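AbyA5 (Verrucosispora maris, PDB 4YWF) acts as an esterase-like lyase of the alpha/beta hydrolase superfamily, eliminating acetate during spirotetronate biosynthesis. Local coordinates at residues Arg119-Leu122 / Gly127-Arg130; Glu176-Gly181 / Leu189-Leu194. The protein carries 4 engineered substitutions. All blocks are in the same frame, centred on the assembly; numbering follows the deposited sequence.

Contact 1 (Arg119-Leu122 / Gly127-Arg130)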
ATOM      1  N   ARG A 119      12.274   0.081  13.403  1.00 23.69           N
ATOM      2  CA  ARG A 119      11.989  -1.106  12.604  1.00 25.14           C
ATOM      3  C   ARG A 119      11.300  -2.159  13.451  1.00 26.57           C
ATOM      4  O   ARG A 119      11.748  -2.473  14.556  1.00 25.44           O
ATOM      5  CB  ARG A 119      13.321  -1.668  12.088  1.00 28.91           C
ATOM      6  CG  ARG A 119      13.228  -3.087  11.562  1.00 32.28           C
ATOM      7  CD  ARG A 119      14.577  -3.598  11.106  1.00 35.48           C
ATOM      8  NE  ARG A 119      14.730  -3.294   9.707  1.00 38.03           N
ATOM      9  CZ  ARG A 119      15.806  -2.759   9.154  1.00 48.31           C
ATOM     10  NH1 ARG A 119      16.913  -2.508   9.873  1.00 53.36           N
ATOM     11  NH2 ARG A 119      15.790  -2.531   7.845  1.00 47.01           N
ATOM     12  N   LEU A 120      10.224  -2.719  12.933  1.00 25.91           N
ATOM     13  CA  LEU A 120       9.548  -3.839  13.531  1.00 25.46           C
ATOM     14  C   LEU A 120       9.774  -5.052  12.602  1.00 28.32           C
ATOM     15  O   LEU A 120       9.699  -4.952  11.414  1.00 25.23           O
ATOM     16  CB  LEU A 120       8.063  -3.560  13.628  1.00 26.95           C
ATOM     17  CG  LEU A 120       7.636  -2.277  14.346  1.00 29.99           C
ATOM     18  CD1 LEU A 120       6.110  -2.158  14.309  1.00 31.94           C
ATOM     19  CD2 LEU A 120       8.160  -2.305  15.788  1.00 29.59           C
ATOM     20  N   GLU A 121      10.035  -6.209  13.178  1.00 33.80           N
ATOM     21  CA  GLU A 121      10.184  -7.471  12.420  1.00 34.09           C
ATOM     22  C   GLU A 121       9.295  -8.504  13.112  1.00 36.72           C
ATOM     23  O   GLU A 121       9.429  -8.740  14.315  1.00 37.52           O
ATOM     24  CB  GLU A 121      11.648  -7.917  12.419  1.00 36.55           C
ATOM     25  CG  GLU A 121      11.968  -8.967  11.333  1.00 44.46           C
ATOM     26  CD  GLU A 121      13.408  -8.887  10.769  1.00 47.70           C
ATOM     27  OE1 GLU A 121      14.066  -7.818  10.832  1.00 53.13           O
ATOM     28  OE2 GLU A 121      13.893  -9.895  10.230  1.00 57.07           O
ATOM     29  N   LEU A 122       8.350  -9.060  12.368  1.00 36.33           N
ATOM     30  CA  LEU A 122       7.429 -10.061  12.853  1.00 36.13           C
ATOM     31  C   LEU A 122       7.742 -11.389  12.172  1.00 38.29           C
ATOM     32  O   LEU A 122       7.577 -11.556  10.980  1.00 39.75           O
ATOM     33  CB  LEU A 122       5.988  -9.641  12.534  1.00 38.17           C
ATOM     34  CG  LEU A 122       5.503  -8.320  13.173  1.00 42.52           C
ATOM     35  CD1 LEU A 122       6.026  -7.029  12.504  1.00 39.63           C
ATOM     36  CD2 LEU A 122       3.993  -8.286  13.149  1.00 43.50           C
ATOM     37  N   GLY A 127       6.020 -16.699   7.250  1.00 41.02           N
ATOM     38  CA  GLY A 127       7.208 -15.933   6.801  1.00 38.60           C
ATOM     39  C   GLY A 127       7.415 -14.629   7.608  1.00 38.24           C
ATOM     40  O   GLY A 127       6.657 -14.286   8.527  1.00 36.13           O
ATOM     41  N   VAL A 128       8.471 -13.897   7.289  1.00 38.80           N
ATOM     42  CA  VAL A 128       8.791 -12.717   8.044  1.00 37.11           C
ATOM     43  C   VAL A 128       8.083 -11.486   7.448  1.00 31.61           C
ATOM     44  O   VAL A 128       7.998 -11.383   6.272  1.00 30.10           O
ATOM     45  CB  VAL A 128      10.304 -12.499   8.096  1.00 43.53           C
ATOM     46  CG1 VAL A 128      10.652 -11.066   8.549  1.00 43.74           C
ATOM     47  CG2 VAL A 128      10.913 -13.544   9.033  1.00 47.23           C
ATOM     48  N   VAL A 129       7.578 -10.576   8.282  1.00 30.74           N
ATOM     49  CA  VAL A 129       7.010  -9.276   7.808  1.00 29.49           C
ATOM     50  C   VAL A 129       7.773  -8.165   8.500  1.00 25.85           C
ATOM     51  O   VAL A 129       7.813  -8.168   9.726  1.00 28.31           O
ATOM     52  CB  VAL A 129       5.505  -9.156   8.214  1.00 29.79           C
ATOM     53  CG1 VAL A 129       4.908  -7.835   7.769  1.00 28.24           C
ATOM     54  CG2 VAL A 129       4.716 -10.291   7.619  1.00 30.64           C
ATOM     55  N   ARG A 130       8.378  -7.233   7.753  1.00 25.51           N
ATOM     56  CA  ARG A 130       8.993  -6.027   8.334  1.00 26.56           C
ATOM     57  C   ARG A 130       8.118  -4.782   8.179  1.00 24.24           C
ATOM     58  O   ARG A 130       7.318  -4.675   7.236  1.00 25.17           O
ATOM     59  CB  ARG A 130      10.396  -5.750   7.733  1.00 28.74           C
ATOM     60  CG  ARG A 130      11.442  -6.716   8.244  1.00 36.26           C
ATOM     61  CD  ARG A 130      12.683  -6.788   7.377  1.00 43.34           C
ATOM     62  NE  ARG A 130      13.851  -7.160   8.184  1.00 50.86           N
ATOM     63  CZ  ARG A 130      14.976  -6.454   8.299  1.00 55.94           C
ATOM     64  NH1 ARG A 130      15.158  -5.326   7.620  1.00 64.42           N
ATOM     65  NH2 ARG A 130      15.947  -6.886   9.101  1.00 58.35           N
TER
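E121 and R130 run side by side in the same direction and join their charges at the ends, where E121 OE1 makes a salt bridge to R130 NH2 at 2.7 Å. The carboxylate and guanidinium planes are turned 68° apart, so this is not the flat, two-pronged pairing of the two groups; OE1 also lies 2.7 Å from R130 NE. Beside them V128 CG1 rests 3.7 Å from E121 CG, backing the aliphatic part of the glutamate. The long arginine reaches there because its CG stands anti to the carbonyl carbon (chi1 -74°) and the chain then runs extended to NE. R130 NH1 also hangs over one face of the R119 guanidinium, only 2.9 Å from R119 NH2; both are donors, so this closeness is doubtful in detail. R130 has a weak, long ion pair to E182 and R119 one to D108, which may ease the like charge in part. A methionine in place of R130 would probably leave the E121 carboxylate without its cationic mate and free to turn.

All this sits on a beta hairpin, strands 118-124 and 127-134, the first being an outermost strand of the mixed alpha/beta hydrolase sheet. E121 and R130 form a non-hydrogen-bonded antiparallel pair, beside which L122 and V129 are hydrogen-bonded: L122 N to V129 O at 2.8 Å and nearly straight (170°), V129 N to L122 O at 2.9 Å. Apolar leucine and valine suit the opposite, buried face, where L122 packs on V197 and A201 of helix 194-201 and V129 on L185.

Contact 2 (Glu176-Gly181 / Leu189-Leu194). Engineered in segment 176-181: M177 (natural residue Leu).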
ATOM      1  N   GLU A 176       3.803  -3.313   4.048  1.00 21.85           N
ATOM      2  CA  GLU A 176       3.619  -3.601   2.630  1.00 21.72           C
ATOM      3  C   GLU A 176       2.888  -4.947   2.518  1.00 21.98           C
ATOM      4  O   GLU A 176       2.826  -5.709   3.482  1.00 20.41           O
ATOM      5  CB  GLU A 176       4.980  -3.655   1.884  1.00 22.32           C
ATOM      6  CG  GLU A 176       5.977  -4.565   2.622  1.00 24.56           C
ATOM      7  CD  GLU A 176       7.428  -4.175   2.372  1.00 25.40           C
ATOM      8  OE1 GLU A 176       7.624  -3.342   1.494  1.00 23.37           O
ATOM      9  OE2 GLU A 176       8.352  -4.728   3.044  1.00 24.91           O
HETATM   10  N   MSE A 177       2.292  -5.210   1.365  1.00 22.51           N
HETATM   11  CA  MSE A 177       1.465  -6.434   1.177  1.00 24.23           C
HETATM   12  C   MSE A 177       2.246  -7.729   1.172  1.00 24.77           C
HETATM   13  O   MSE A 177       3.468  -7.679   1.027  1.00 25.76           O
HETATM   14  CB  MSE A 177       0.672  -6.306  -0.148  1.00 26.46           C
HETATM   15  CG  MSE A 177      -0.508  -5.371   0.096  1.00 28.64           C
HETATM   16 SE   MSE A 177      -1.701  -5.188  -1.473  1.00 33.27          SE
HETATM   17  CE  MSE A 177      -2.400  -7.056  -1.470  1.00 32.16           C
ATOM     18  N   PRO A 178       1.564  -8.908   1.323  1.00 26.58           N
ATOM     19  CA  PRO A 178       2.233 -10.209   1.193  1.00 24.87           C
ATOM     20  C   PRO A 178       2.875 -10.303  -0.144  1.00 27.75           C
ATOM     21  O   PRO A 178       2.221 -10.031  -1.162  1.00 29.11           O
ATOM     22  CB  PRO A 178       1.068 -11.217   1.313  1.00 27.90           C
ATOM     23  CG  PRO A 178       0.066 -10.527   2.166  1.00 28.07           C
ATOM     24  CD  PRO A 178       0.166  -9.080   1.816  1.00 27.48           C
ATOM     25  N   GLY A 179       4.173 -10.603  -0.154  1.00 27.73           N
ATOM     26  CA  GLY A 179       4.885 -10.769  -1.354  1.00 26.59           C
ATOM     27  C   GLY A 179       5.569  -9.530  -1.858  1.00 31.57           C
ATOM     28  O   GLY A 179       6.339  -9.625  -2.811  1.00 30.00           O
ATOM     29  N   VAL A 180       5.255  -8.351  -1.282  1.00 28.49           N
ATOM     30  CA  VAL A 180       5.774  -7.105  -1.726  1.00 25.58           C
ATOM     31  C   VAL A 180       6.963  -6.778  -0.823  1.00 24.81           C
ATOM     32  O   VAL A 180       6.885  -6.972   0.395  1.00 21.68           O
ATOM     33  CB  VAL A 180       4.691  -6.002  -1.639  1.00 27.80           C
ATOM     34  CG1 VAL A 180       5.226  -4.645  -1.956  1.00 27.81           C
ATOM     35  CG2 VAL A 180       3.509  -6.314  -2.555  1.00 26.66           C
ATOM     36  N   GLY A 181       8.076  -6.311  -1.441  1.00 23.41           N
ATOM     37  CA  GLY A 181       9.228  -5.860  -0.710  1.00 22.33           C
ATOM     38  C   GLY A 181       9.796  -6.976   0.143  1.00 24.14           C
ATOM     39  O   GLY A 181      10.112  -8.070  -0.371  1.00 29.68           O
ATOM     40  N   LEU A 189      -6.207 -16.129   0.750  1.00 41.79           N
ATOM     41  CA  LEU A 189      -7.542 -15.848   1.304  1.00 43.41           C
ATOM     42  C   LEU A 189      -7.550 -15.444   2.793  1.00 43.60           C
ATOM     43  O   LEU A 189      -8.606 -15.051   3.304  1.00 47.49           O
ATOM     44  CB  LEU A 189      -8.456 -17.074   1.076  1.00 35.95           C
ATOM     45  N   ASP A 190      -6.413 -15.613   3.486  1.00 39.57           N
ATOM     46  CA  ASP A 190      -6.273 -15.303   4.908  1.00 40.11           C
ATOM     47  C   ASP A 190      -5.427 -14.048   5.198  1.00 35.79           C
ATOM     48  O   ASP A 190      -5.253 -13.642   6.354  1.00 36.60           O
ATOM     49  CB  ASP A 190      -5.669 -16.494   5.646  1.00 41.74           C
ATOM     50  CG  ASP A 190      -6.648 -17.672   5.759  1.00 49.00           C
ATOM     51  OD1 ASP A 190      -7.865 -17.429   5.659  1.00 49.27           O
ATOM     52  OD2 ASP A 190      -6.199 -18.850   5.926  1.00 51.43           O
ATOM     53  N   SER A 191      -4.989 -13.410   4.131  1.00 34.09           N
ATOM     54  CA  SER A 191      -4.113 -12.229   4.197  1.00 33.50           C
ATOM     55  C   SER A 191      -4.706 -11.065   4.975  1.00 33.21           C
ATOM     56  O   SER A 191      -3.950 -10.284   5.486  1.00 27.82           O
ATOM     57  CB  SER A 191      -3.779 -11.753   2.781  1.00 31.29           C
ATOM     58  OG  SER A 191      -2.842 -12.621   2.157  1.00 29.25           O
ATOM     59  N   ALA A 192      -6.046 -10.958   5.066  1.00 31.58           N
ATOM     60  CA  ALA A 192      -6.709  -9.910   5.849  1.00 31.90           C
ATOM     61  C   ALA A 192      -6.359  -9.891   7.359  1.00 31.23           C
ATOM     62  O   ALA A 192      -6.609  -8.903   8.044  1.00 28.00           O
ATOM     63  CB  ALA A 192      -8.201 -10.017   5.689  1.00 33.79           C
ATOM     64  N   ALA A 193      -5.788 -10.983   7.879  1.00 31.29           N
ATOM     65  CA  ALA A 193      -5.341 -11.049   9.252  1.00 28.40           C
ATOM     66  C   ALA A 193      -4.142 -10.113   9.565  1.00 30.10           C
ATOM     67  O   ALA A 193      -3.817  -9.857  10.734  1.00 35.53           O
ATOM     68  CB  ALA A 193      -4.981 -12.502   9.621  1.00 29.17           C
ATOM     69  N   LEU A 194      -3.516  -9.579   8.530  1.00 27.84           N
ATOM     70  CA  LEU A 194      -2.253  -8.882   8.673  1.00 29.10           C
ATOM     71  C   LEU A 194      -2.384  -7.670   9.582  1.00 27.66           C
ATOM     72  O   LEU A 194      -1.499  -7.398  10.383  1.00 26.46           O
ATOM     73  CB  LEU A 194      -1.707  -8.489   7.294  1.00 31.02           C
ATOM     74  CG  LEU A 194      -0.534  -7.496   7.300  1.00 34.40           C
ATOM     75  CD1 LEU A 194       0.682  -8.188   7.896  1.00 35.89           C
ATOM     76  CD2 LEU A 194      -0.316  -7.002   5.886  1.00 37.25           C
TER
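P178 turns its ring toward S191, whose OG lies 3.6 Å from the corner atom P178 CG. The two belong to the long connection between strand 171-174 and helix 194-201 of the alpha/beta hydrolase fold, where a type II beta turn from M177 to V180 faces the residues leading into the helix. Proline suits the second place of that turn, since its ring holds phi near the -60° that a type II turn wants there (-57° here). G179 follows with positive phi, where a beta carbon would be jammed against the carbonyl oxygen of P178.

A chi1 of -74° swings S191 OG back beside its own backbone N, where the N-H of D188 can reach it. That bond, to the residue three positions back just before 189-194, suits a short serine; P178 adds van der Waals contact alone. L194 also leaves its backbone toward 176-181, bringing CD2 loosely up to E176 O, 4.2 Å away, just before the turn; N183 ND2 grips that oxygen by a hydrogen bond, and apolar leucine suits the buried place. E176 leaves the backbone away from 189-194, its OE2 in a salt bridge with K155 NZ and accepting a hydrogen bond from E182 N. M177, an engineered selenomethionine where leucine is natural, lies against F218 and S219 of helix 218-226. Its backbone closes the turn, with V180 N donating to M177 O at 3.0 Å.

Contact 1 closes before contact 2 opens along the chain, yet their centres are only 12 Å apart and they touch directly, V129 CG1 of the hairpin lying 4.2 Å from L194 CD1. Helix 194-201 draws them together: L194 stands at its start, while V197 and A201 meet L122. L185, in the connection between the limbs of contact 2, packs on both V129 and P178. Contact 2 lies deeper, its centre 10 Å from that of the chain against 16 Å for contact 1. It is also nearer helix 218-226, whose start, in this superfamily, usually follows the nucleophile elbow, so contact 2 probably lies closer to the active site.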